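PDB 1WZ8: enoyl-CoA hydratase from Thermus thermophilus, which probably catalyses the reversible addition of water across the double bond of enoyl-CoA thioesters, as expected of a hydratase of the crotonase family. Local coordinates for residues L75-E78 and M79-S82; L86-V89 and F90-R94; Y196-A199 and L200-A203. All coordinates share one frame; numbering follows the deposited sequence.

Overall arrangement
Each of the three contacts lies within one helix, a different helix each time, and they illustrate how i to i+3 and i to i+4 pairings serve different parts of a crotonase-like chain. Contact 1 closes helix 73-81, contact 2 follows on the next helix, 83-102, and contact 3 comes much later on helix 195-207. The first two lie about 11 Å apart between centres and touch through an E78-R88 salt bridge and the packing of L75 and M79 on V89. Contact 3 sits on the opposite side of the chain's centre, about 36 Å and 31 Å from them between centres, against the six-stranded mixed sheet. Contacts 2 and 3 also reach neighbouring subunits of the hexamer.

Contact 1 (L75-E78 and M79-S82); sequences LIEE and MRAS
The final turns of helix 73-81, where L75 meets M79 and E77 meets R80, show a helix running out into a short joint before helix 83-102. On the buried side, M79 N donates to L75 O (3.1 Å, N-H...O 163°). The M79 side chain stays near the same carbonyl: CG lies beside its own backbone N and opposite the carbonyl carbon (chi1 -61°), which brings it to 3.1 Å from L75 O, while L75 CD1 packs on M79 CG at 4.3 Å. Beyond this point the thioether leads away to pack on L86, V89 and F243.

On the other flank E77 and R80 run side by side in the same direction. E77 OE1 comes to the edge of the R80 guanidinium, in its plane, but the two flat groups are turned 75° against each other and the salt bridge to R80 NE is long, at 3.6 Å. E77 OE2 has a partner of its own, K256, whereas E78 pairs with R88.

The backbone records the ending. R80 N still bonds I76 O at 3.0 Å, yet the A81 N to E77 O bond is weak, and A81 N also bonds E78 O at 3.3 Å. S82 N makes a weak last link to E78 O; its OG then caps A85 N as the N-cap of helix 83-102. R80 NE, buried here, has no hydrogen-bonding partner in the model, so the long ion pair with E77 probably supplies mainly electrostatic attraction.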
loop_
_atom_site.group_PDB
_atom_site.type_symbol
_atom_site.label_atom_id
_atom_site.label_comp_id
_atom_site.label_asym_id
_atom_site.label_seq_id
_atom_site.Cartn_x
_atom_site.Cartn_y
_atom_site.Cartn_z
ATOM N N LEU A 75 12.862 -21.541 26.124
ATOM C CA LEU A 75 12.367 -21.347 24.769
ATOM C C LEU A 75 13.421 -20.685 23.887
ATOM O O LEU A 75 13.652 -21.111 22.753
ATOM C CB LEU A 75 11.101 -20.491 24.799
ATOM C CG LEU A 75 10.494 -20.090 23.454
ATOM C CD1 LEU A 75 10.328 -21.312 22.557
ATOM C CD2 LEU A 75 9.160 -19.417 23.704
ATOM N N ILE A 76 14.064 -19.647 24.412
ATOM C CA ILE A 76 15.093 -18.937 23.662
ATOM C C ILE A 76 16.261 -19.865 23.333
ATOM O O ILE A 76 16.800 -19.834 22.223
ATOM C CB ILE A 76 15.609 -17.714 24.459
ATOM C CG1 ILE A 76 14.465 -16.714 24.654
ATOM C CG2 ILE A 76 16.769 -17.053 23.721
ATOM C CD1 ILE A 76 14.831 -15.507 25.490
ATOM N N GLU A 77 16.647 -20.697 24.296
ATOM C CA GLU A 77 17.752 -21.626 24.088
ATOM C C GLU A 77 17.396 -22.674 23.040
ATOM O O GLU A 77 18.246 -23.072 22.243
ATOM C CB GLU A 77 18.135 -22.310 25.402
ATOM C CG GLU A 77 18.804 -21.387 26.412
ATOM C CD GLU A 77 20.177 -20.908 25.963
ATOM O OE1 GLU A 77 20.594 -21.233 24.829
ATOM O OE2 GLU A 77 20.843 -20.201 26.751
ATOM N N GLU A 78 16.142 -23.120 23.045
ATOM C CA GLU A 78 15.691 -24.112 22.079
ATOM C C GLU A 78 15.805 -23.556 20.662
ATOM O O GLU A 78 16.270 -24.238 19.745
ATOM C CB GLU A 78 14.235 -24.502 22.342
ATOM C CG GLU A 78 13.666 -25.399 21.254
ATOM C CD GLU A 78 12.180 -25.649 21.399
ATOM O OE1 GLU A 78 11.426 -24.683 21.632
ATOM O OE2 GLU A 78 11.764 -26.816 21.259
ATOM N N MET A 79 15.361 -22.315 20.495
ATOM C CA MET A 79 15.410 -21.635 19.205
ATOM C C MET A 79 16.857 -21.527 18.727
ATOM O O MET A 79 17.167 -21.799 17.571
ATOM C CB MET A 79 14.825 -20.226 19.339
ATOM C CG MET A 79 13.373 -20.177 19.770
ATOM S SD MET A 79 12.852 -18.495 20.192
ATOM C CE MET A 79 12.962 -17.691 18.605
ATOM N N ARG A 80 17.734 -21.121 19.638
ATOM C CA ARG A 80 19.153 -20.941 19.343
ATOM C C ARG A 80 19.906 -22.217 18.973
ATOM O O ARG A 80 20.906 -22.165 18.260
ATOM C CB ARG A 80 19.852 -20.307 20.550
ATOM C CG ARG A 80 20.195 -18.835 20.395
ATOM C CD ARG A 80 20.842 -18.299 21.669
ATOM N NE ARG A 80 21.907 -19.176 22.153
ATOM C CZ ARG A 80 23.070 -19.357 21.534
ATOM N NH1 ARG A 80 23.325 -18.713 20.403
ATOM N NH2 ARG A 80 23.972 -20.192 22.037
ATOM N N ALA A 81 19.425 -23.356 19.454
ATOM C CA ALA A 81 20.103 -24.623 19.214
ATOM C C ALA A 81 19.636 -25.465 18.029
ATOM O O ALA A 81 20.275 -26.466 17.696
ATOM C CB ALA A 81 20.051 -25.464 20.489
ATOM N N SER A 82 18.544 -25.073 17.384
ATOM C CA SER A 82 18.028 -25.847 16.262
ATOM C C SER A 82 17.332 -25.010 15.193
ATOM O O SER A 82 16.499 -24.164 15.507
ATOM C CB SER A 82 17.060 -26.911 16.788
ATOM O OG SER A 82 16.260 -27.448 15.752
#

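Contact 2 (L86-V89 and F90-R94)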
loop_
_atom_site.group_PDB
_atom_site.type_symbol
_atom_site.label_atom_id
_atom_site.label_comp_id
_atom_site.label_asym_id
_atom_site.label_seq_id
_atom_site.Cartn_x
_atom_site.Cartn_y
_atom_site.Cartn_z
ATOM N N LEU A 86 13.846 -23.000 15.560
ATOM C CA LEU A 86 13.787 -21.586 15.232
ATOM C C LEU A 86 12.625 -21.272 14.290
ATOM O O LEU A 86 11.847 -20.349 14.539
ATOM C CB LEU A 86 15.102 -21.133 14.591
ATOM C CG LEU A 86 15.220 -19.627 14.335
ATOM C CD1 LEU A 86 15.207 -18.889 15.669
ATOM C CD2 LEU A 86 16.498 -19.321 13.571
ATOM N N LEU A 87 12.495 -22.037 13.212
ATOM C CA LEU A 87 11.421 -21.773 12.261
ATOM C C LEU A 87 10.035 -22.161 12.763
ATOM O O LEU A 87 9.040 -21.570 12.346
ATOM C CB LEU A 87 11.717 -22.449 10.920
ATOM C CG LEU A 87 12.617 -21.633 9.974
ATOM C CD1 LEU A 87 11.884 -20.363 9.567
ATOM C CD2 LEU A 87 13.947 -21.289 10.647
ATOM N N ARG A 88 9.960 -23.152 13.648
ATOM C CA ARG A 88 8.652 -23.495 14.142
ATOM C C ARG A 88 8.158 -22.378 15.031
ATOM O O ARG A 88 7.003 -21.973 14.983
ATOM C CB ARG A 88 8.772 -24.791 14.945
ATOM C CG ARG A 88 7.513 -25.089 15.758
ATOM C CD ARG A 88 7.810 -25.978 16.971
ATOM N NE ARG A 88 8.094 -25.160 18.154
ATOM C CZ ARG A 88 9.159 -25.502 18.901
ATOM N NH1 ARG A 88 9.909 -26.534 18.556
ATOM N NH2 ARG A 88 9.452 -24.794 19.996
ATOM N N VAL A 89 9.049 -21.805 15.833
ATOM C CA VAL A 89 8.699 -20.670 16.682
ATOM C C VAL A 89 8.429 -19.425 15.834
ATOM O O VAL A 89 7.635 -18.567 16.222
ATOM C CB VAL A 89 9.820 -20.387 17.712
ATOM C CG1 VAL A 89 9.492 -19.138 18.530
ATOM C CG2 VAL A 89 9.964 -21.578 18.640
ATOM N N PHE A 90 9.075 -19.334 14.672
ATOM C CA PHE A 90 8.857 -18.195 13.782
ATOM C C PHE A 90 7.368 -18.088 13.470
ATOM O O PHE A 90 6.755 -17.033 13.645
ATOM C CB PHE A 90 9.633 -18.373 12.475
ATOM C CG PHE A 90 9.359 -17.297 11.459
ATOM C CD1 PHE A 90 10.013 -16.071 11.526
ATOM C CD2 PHE A 90 8.428 -17.505 10.449
ATOM C CE1 PHE A 90 9.741 -15.062 10.597
ATOM C CE2 PHE A 90 8.147 -16.510 9.519
ATOM C CZ PHE A 90 8.806 -15.284 9.595
ATOM N N TRP A 91 6.783 -19.187 13.008
ATOM C CA TRP A 91 5.367 -19.188 12.682
ATOM C C TRP A 91 4.473 -19.048 13.912
ATOM O O TRP A 91 3.375 -18.500 13.822
ATOM C CB TRP A 91 5.026 -20.437 11.872
ATOM C CG TRP A 91 5.717 -20.409 10.543
ATOM C CD1 TRP A 91 6.771 -21.186 10.142
ATOM C CD2 TRP A 91 5.456 -19.502 9.466
ATOM N NE1 TRP A 91 7.181 -20.814 8.883
ATOM C CE2 TRP A 91 6.391 -19.782 8.445
ATOM C CE3 TRP A 91 4.522 -18.475 9.265
ATOM C CZ2 TRP A 91 6.418 -19.076 7.238
ATOM C CZ3 TRP A 91 4.550 -17.770 8.064
ATOM C CH2 TRP A 91 5.494 -18.078 7.067
ATOM N N GLU A 92 4.943 -19.524 15.061
ATOM C CA GLU A 92 4.174 -19.391 16.300
ATOM C C GLU A 92 4.101 -17.917 16.699
ATOM O O GLU A 92 3.040 -17.413 17.088
ATOM C CB GLU A 92 4.840 -20.179 17.430
ATOM C CG GLU A 92 4.628 -21.678 17.354
ATOM C CD GLU A 92 5.411 -22.420 18.419
ATOM O OE1 GLU A 92 5.778 -21.791 19.433
ATOM O OE2 GLU A 92 5.646 -23.634 18.247
ATOM N N ALA A 93 5.237 -17.232 16.604
ATOM C CA ALA A 93 5.318 -15.814 16.958
ATOM C C ALA A 93 4.390 -15.019 16.052
ATOM O O ALA A 93 3.692 -14.108 16.492
ATOM C CB ALA A 93 6.752 -15.319 16.798
ATOM N N ARG A 94 4.382 -15.374 14.773
ATOM C CA ARG A 94 3.520 -14.685 13.821
ATOM C C ARG A 94 2.056 -14.880 14.208
ATOM O O ARG A 94 1.263 -13.940 14.159
ATOM C CB ARG A 94 3.771 -15.219 12.404
ATOM C CG ARG A 94 2.793 -14.719 11.339
ATOM C CD ARG A 94 3.216 -15.227 9.958
ATOM N NE ARG A 94 2.280 -14.870 8.894
ATOM C CZ ARG A 94 1.112 -15.466 8.684
ATOM N NH1 ARG A 94 0.719 -16.461 9.468
ATOM N NH2 ARG A 94 0.341 -15.076 7.679
HETATM O O HOH W 1 7.241 -23.102 21.287
#
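E92 reaches back along one face of its helix to R88, a turn earlier, and its side chain can be followed atom by atom. CB rests 3.4 Å from V89 O. From there CG turns to the side of the backbone N, opposite the carbonyl carbon (chi1 -76°), and lies 3.4 Å from R88 O; the remaining chain is extended, carrying the carboxylate to the arginine. OE2 accepts from R88 NE at 2.9 Å. The donor comes from above the carboxylate plane, 38° out of it, although OE2 is close to the guanidinium plane. The two planes are only 27° apart. The other oxygen, OE1, accepts a hydrogen bond from a water at 2.7 Å, and that water in turn accepts from R88 NH2 at 3.1 Å, adding a bridged link to the direct one. R88 NH2 also makes a salt bridge with E78 of helix 73-81.

This is the i to i+4 salt bridge of an alpha helix, here on helix 83-102 of the crotonase fold. R40 also binds OE2 and H39 ND1 bonds OE1, tying the carboxylate to helix 36-49.

Away from the charges, L87 CD1 packs on F90 CB at 4.2 Å. W91 brings CD1 of its indole to 3.2 Å from L87 O, and F90 CD2 lies over the centre of one indole face. H215 and H219 of the second subunit meet the W91 ring, H219 edge-to-face, while L86 and F90 pack on L241 and L238 of the third.

Contact 3 (Y196-A199 and L200-A203)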
loop_
_atom_site.group_PDB
_atom_site.type_symbol
_atom_site.label_atom_id
_atom_site.label_comp_id
_atom_site.label_asym_id
_atom_site.label_seq_id
_atom_site.Cartn_x
_atom_site.Cartn_y
_atom_site.Cartn_z
ATOM N N TYR A 196 -8.151 -6.614 36.623
ATOM C CA TYR A 196 -9.027 -7.710 36.228
ATOM C C TYR A 196 -10.500 -7.297 36.264
ATOM O O TYR A 196 -11.257 -7.584 35.337
ATOM C CB TYR A 196 -8.823 -8.933 37.124
ATOM C CG TYR A 196 -9.772 -10.056 36.777
ATOM C CD1 TYR A 196 -9.667 -10.731 35.563
ATOM C CD2 TYR A 196 -10.810 -10.411 37.639
ATOM C CE1 TYR A 196 -10.574 -11.734 35.214
ATOM C CE2 TYR A 196 -11.722 -11.411 37.298
ATOM C CZ TYR A 196 -11.597 -12.067 36.085
ATOM O OH TYR A 196 -12.498 -13.051 35.741
ATOM N N GLU A 197 -10.906 -6.626 37.336
ATOM C CA GLU A 197 -12.290 -6.181 37.472
ATOM C C GLU A 197 -12.761 -5.330 36.293
ATOM O O GLU A 197 -13.848 -5.554 35.754
ATOM C CB GLU A 197 -12.462 -5.393 38.776
ATOM C CG GLU A 197 -13.791 -4.673 38.907
ATOM C CD GLU A 197 -13.939 -3.974 40.245
ATOM O OE1 GLU A 197 -13.983 -4.679 41.275
ATOM O OE2 GLU A 197 -14.004 -2.724 40.269
ATOM N N LYS A 198 -11.950 -4.348 35.901
ATOM C CA LYS A 198 -12.304 -3.467 34.789
ATOM C C LYS A 198 -12.247 -4.222 33.464
ATOM O O LYS A 198 -13.090 -4.023 32.593
ATOM C CB LYS A 198 -11.351 -2.268 34.735
ATOM C CG LYS A 198 -11.645 -1.267 33.619
ATOM C CD LYS A 198 -13.000 -0.581 33.815
ATOM C CE LYS A 198 -13.265 0.464 32.739
ATOM N NZ LYS A 198 -14.564 1.175 32.945
ATOM N N ALA A 199 -11.248 -5.082 33.308
ATOM C CA ALA A 199 -11.126 -5.847 32.073
ATOM C C ALA A 199 -12.359 -6.729 31.882
ATOM O O ALA A 199 -12.891 -6.844 30.778
ATOM C CB ALA A 199 -9.864 -6.701 32.102
ATOM N N LEU A 200 -12.815 -7.352 32.962
ATOM C CA LEU A 200 -13.993 -8.211 32.894
ATOM C C LEU A 200 -15.223 -7.377 32.535
ATOM O O LEU A 200 -16.068 -7.801 31.745
ATOM C CB LEU A 200 -14.205 -8.923 34.239
ATOM C CG LEU A 200 -15.424 -9.846 34.311
ATOM C CD1 LEU A 200 -15.340 -10.896 33.209
ATOM C CD2 LEU A 200 -15.497 -10.496 35.685
ATOM N N GLU A 201 -15.318 -6.184 33.113
ATOM C CA GLU A 201 -16.437 -5.286 32.839
ATOM C C GLU A 201 -16.470 -4.941 31.345
ATOM O O GLU A 201 -17.537 -4.906 30.710
ATOM C CB GLU A 201 -16.284 -4.006 33.663
ATOM C CG GLU A 201 -17.394 -2.986 33.446
ATOM C CD GLU A 201 -17.068 -1.639 34.067
ATOM O OE1 GLU A 201 -16.793 -1.590 35.286
ATOM O OE2 GLU A 201 -17.086 -0.629 33.332
ATOM N N VAL A 202 -15.292 -4.673 30.791
ATOM C CA VAL A 202 -15.173 -4.344 29.377
ATOM C C VAL A 202 -15.605 -5.545 28.541
ATOM O O VAL A 202 -16.389 -5.416 27.599
ATOM C CB VAL A 202 -13.713 -3.962 29.020
ATOM C CG1 VAL A 202 -13.575 -3.766 27.516
ATOM C CG2 VAL A 202 -13.321 -2.680 29.749
ATOM N N ALA A 203 -15.094 -6.719 28.896
ATOM C CA ALA A 203 -15.429 -7.936 28.165
ATOM C C ALA A 203 -16.927 -8.202 28.213
ATOM O O ALA A 203 -17.535 -8.553 27.202
ATOM C CB ALA A 203 -14.669 -9.123 28.743
#
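L200, K198 and A199 carry most of the surface buried within this turn, and each meets its neighbours differently. L200 lies alongside Y196, both side chains pointing the same way. Its CB sits over one face of the phenol ring, and CD2 approaches the ring's far end, 4.2 Å from Y196 CE2 and 3.9 Å from Y196 OH. Underneath, L200 N donates to Y196 O at 2.8 Å, nearly along the C=O axis. The tyrosine is held at its tip by a hydrogen bond between OH and E23 OE2, and R61 makes a cation-pi contact with the ring.

K198 leaves with CG opposite its backbone N and then bends at chi2 (65°), a kink that swings the chain toward E201. NZ forms a salt bridge with E201 OE2 at 3.1 Å, reaching it from above the carboxylate plane, 47° out of it. Lower on the chain, K198 CE packs against V202 CG2 at 4.3 Å, and the same methyl lies 3.2 Å from K198 O; V202 also touches L171 of the fourth subunit.

A199 O accepts from A203 N at 2.9 Å, while the A199 methyl is buried against V108, A110 and V130. Apolar residues thus face the strands and the K198-E201 pair spans i to i+3: an amphipathic helix, 195-207, laid on the mixed sheet of the crotonase fold.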